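Local atomic coordinates of ornithine carbamoyltransferase (PDB entry 3GRF), a protein that probably catalyses transfer of the carbamoyl group from carbamoyl phosphate to ornithine, giving citrulline and phosphate. Residues A109-M114 against L129-H134. Residues are numbered along the deposited sequence; the frame is centred on the assembly and turned at random.
Sequences ATKEMM and LDDFGH
An Asx turn in the loop between strand 125-127 and helix 135-151 meets the first turn of helix 111-120, whose N-cap position is Thr110; both belong to the carbamoyl-phosphate-binding part of the chain. The single hydrogen bond between the segments is from Lys111 N to Asp131 OD2, 2.9 Å long and bent to 142°, the donor lying above the carboxylate plane. Such an acceptor beside a helix N-terminus would suit the partial positive charge there. The other oxygen, Asp131 OD1, lies 4.0 Å from Thr110 CG2, the two side chains running side by side in the same direction. Asp130 divides its carboxylate between the segments. Asp130 OD1 accepts from Phe132 N, well above the carboxylate plane, and from Gly133 N, nearly in line with the C-O bond, which fixes the turn; Asp130 OD2 faces the start of the helix, 3.0 Å from Lys111 CA, with Met114 CB also near it. Lys111 CG sits between its own N and carbonyl carbon (chi1 51°), which brings it within 3.4 Å of Asp131 OD2. The chain beyond packs obliquely on Phe132, Lys111 CD 3.4 Å from Phe132 CB and Lys111 CE 3.8 Å from Phe132 CD1. It then bends at chi4, and Lys111 NZ forms a salt bridge with Glu112 OE1 at 2.8 Å; its cation-pi attraction to the Phe132 ring is long and at most weak. The side chain of Met114 touches Ala106 of strand 103-107 and Cys125 of strand 125-127, while Phe132 reaches Tyr176 and Arg180 of helix 173-185 and Val205 of helix 203-216.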
loop_
_atom_site.group_PDB
_atom_site.type_symbol
_atom_site.label_atom_id
_atom_site.label_comp_id
_atom_site.label_asym_id
_atom_site.label_seq_id
_atom_site.Cartn_x
_atom_site.Cartn_y
_atom_site.Cartn_z
ATOM N N ALA A 109 8.510 18.616 3.347
ATOM C CA ALA A 109 8.546 20.039 2.991
ATOM C C ALA A 109 9.981 20.608 2.932
ATOM O O ALA A 109 10.468 20.944 1.837
ATOM C CB ALA A 109 7.665 20.852 3.928
ATOM N N THR A 110 10.659 20.672 4.088
ATOM C CA THR A 110 11.953 21.356 4.206
ATOM C C THR A 110 13.130 20.404 4.354
ATOM O O THR A 110 12.973 19.276 4.824
ATOM C CB THR A 110 11.993 22.297 5.411
ATOM O OG1 THR A 110 11.781 21.536 6.612
ATOM C CG2 THR A 110 10.948 23.428 5.265
ATOM N N LYS A 111 14.313 20.886 3.970
ATOM C CA LYS A 111 15.560 20.134 4.163
ATOM C C LYS A 111 15.827 19.804 5.624
ATOM O O LYS A 111 16.594 18.877 5.916
ATOM C CB LYS A 111 16.765 20.827 3.505
ATOM C CG LYS A 111 16.959 22.276 3.840
ATOM C CD LYS A 111 18.177 22.810 3.114
ATOM C CE LYS A 111 18.117 24.318 2.993
ATOM N NZ LYS A 111 17.743 24.961 4.301
ATOM N N GLU A 112 15.148 20.553 6.509
ATOM C CA GLU A 112 15.280 20.509 7.992
ATOM C C GLU A 112 14.763 19.208 8.604
ATOM O O GLU A 112 15.513 18.464 9.271
ATOM C CB GLU A 112 14.521 21.693 8.640
ATOM C CG GLU A 112 14.791 23.094 8.024
ATOM C CD GLU A 112 16.263 23.330 7.651
ATOM O OE1 GLU A 112 16.520 24.142 6.734
ATOM O OE2 GLU A 112 17.154 22.697 8.271
ATOM N N MET A 113 13.486 18.941 8.341
ATOM C CA MET A 113 12.812 17.679 8.657
ATOM C C MET A 113 13.508 16.462 8.053
ATOM O O MET A 113 13.596 15.409 8.683
ATOM C CB MET A 113 11.386 17.750 8.147
ATOM C CG MET A 113 10.840 19.176 8.124
ATOM S SD MET A 113 9.295 19.383 7.226
ATOM C CE MET A 113 8.156 18.414 8.218
ATOM N N MET A 114 14.007 16.626 6.835
ATOM C CA MET A 114 14.739 15.576 6.139
ATOM C C MET A 114 16.065 15.263 6.806
ATOM O O MET A 114 16.435 14.079 6.958
ATOM C CB MET A 114 14.949 15.977 4.668
ATOM C CG MET A 114 15.566 14.887 3.813
ATOM S SD MET A 114 14.401 13.547 3.576
ATOM C CE MET A 114 15.376 12.123 4.037
ATOM N N LEU A 129 12.468 14.477 -2.424
ATOM C CA LEU A 129 12.327 15.833 -2.953
ATOM C C LEU A 129 12.132 16.735 -1.746
ATOM O O LEU A 129 11.293 16.457 -0.897
ATOM C CB LEU A 129 11.147 15.997 -3.931
ATOM C CG LEU A 129 10.804 17.424 -4.439
ATOM C CD1 LEU A 129 11.997 18.151 -5.051
ATOM C CD2 LEU A 129 9.682 17.375 -5.458
ATOM N N ASP A 130 12.926 17.800 -1.652
ATOM C CA ASP A 130 12.697 18.841 -0.647
ATOM C C ASP A 130 13.120 20.150 -1.263
ATOM O O ASP A 130 13.398 20.179 -2.456
ATOM C CB ASP A 130 13.419 18.529 0.682
ATOM C CG ASP A 130 14.956 18.576 0.587
ATOM O OD1 ASP A 130 15.551 18.729 -0.505
ATOM O OD2 ASP A 130 15.572 18.460 1.660
ATOM N N ASP A 131 13.205 21.216 -0.465
ATOM C CA ASP A 131 13.571 22.548 -0.978
ATOM C C ASP A 131 15.054 22.749 -1.295
ATOM O O ASP A 131 15.468 23.860 -1.616
ATOM C CB ASP A 131 13.038 23.667 -0.079
ATOM C CG ASP A 131 13.561 23.604 1.348
ATOM O OD1 ASP A 131 13.131 24.494 2.119
ATOM O OD2 ASP A 131 14.372 22.698 1.692
ATOM N N PHE A 132 15.843 21.676 -1.227
ATOM C CA PHE A 132 17.303 21.781 -1.422
ATOM C C PHE A 132 17.880 20.800 -2.470
ATOM O O PHE A 132 18.925 21.079 -3.063
ATOM C CB PHE A 132 18.024 21.628 -0.076
ATOM C CG PHE A 132 19.419 22.204 -0.044
ATOM C CD1 PHE A 132 19.651 23.523 -0.394
ATOM C CD2 PHE A 132 20.501 21.422 0.394
ATOM C CE1 PHE A 132 20.940 24.056 -0.356
ATOM C CE2 PHE A 132 21.795 21.941 0.449
ATOM C CZ PHE A 132 22.005 23.274 0.079
ATOM N N GLY A 133 17.204 19.674 -2.705
ATOM C CA GLY A 133 17.592 18.742 -3.782
ATOM C C GLY A 133 16.538 17.776 -4.312
ATOM O O GLY A 133 15.394 17.815 -3.893
ATOM N N HIS A 134 16.944 16.889 -5.224
ATOM C CA HIS A 134 16.081 15.852 -5.790
ATOM C C HIS A 134 16.926 14.813 -6.511
ATOM O O HIS A 134 16.846 14.695 -7.734
ATOM C CB HIS A 134 15.037 16.453 -6.763
ATOM C CG HIS A 134 13.884 15.534 -7.046
ATOM N ND1 HIS A 134 12.878 15.833 -7.950
ATOM C CD2 HIS A 134 13.603 14.302 -6.564
ATOM C CE1 HIS A 134 12.026 14.826 -7.999
ATOM N NE2 HIS A 134 12.439 13.892 -7.160
#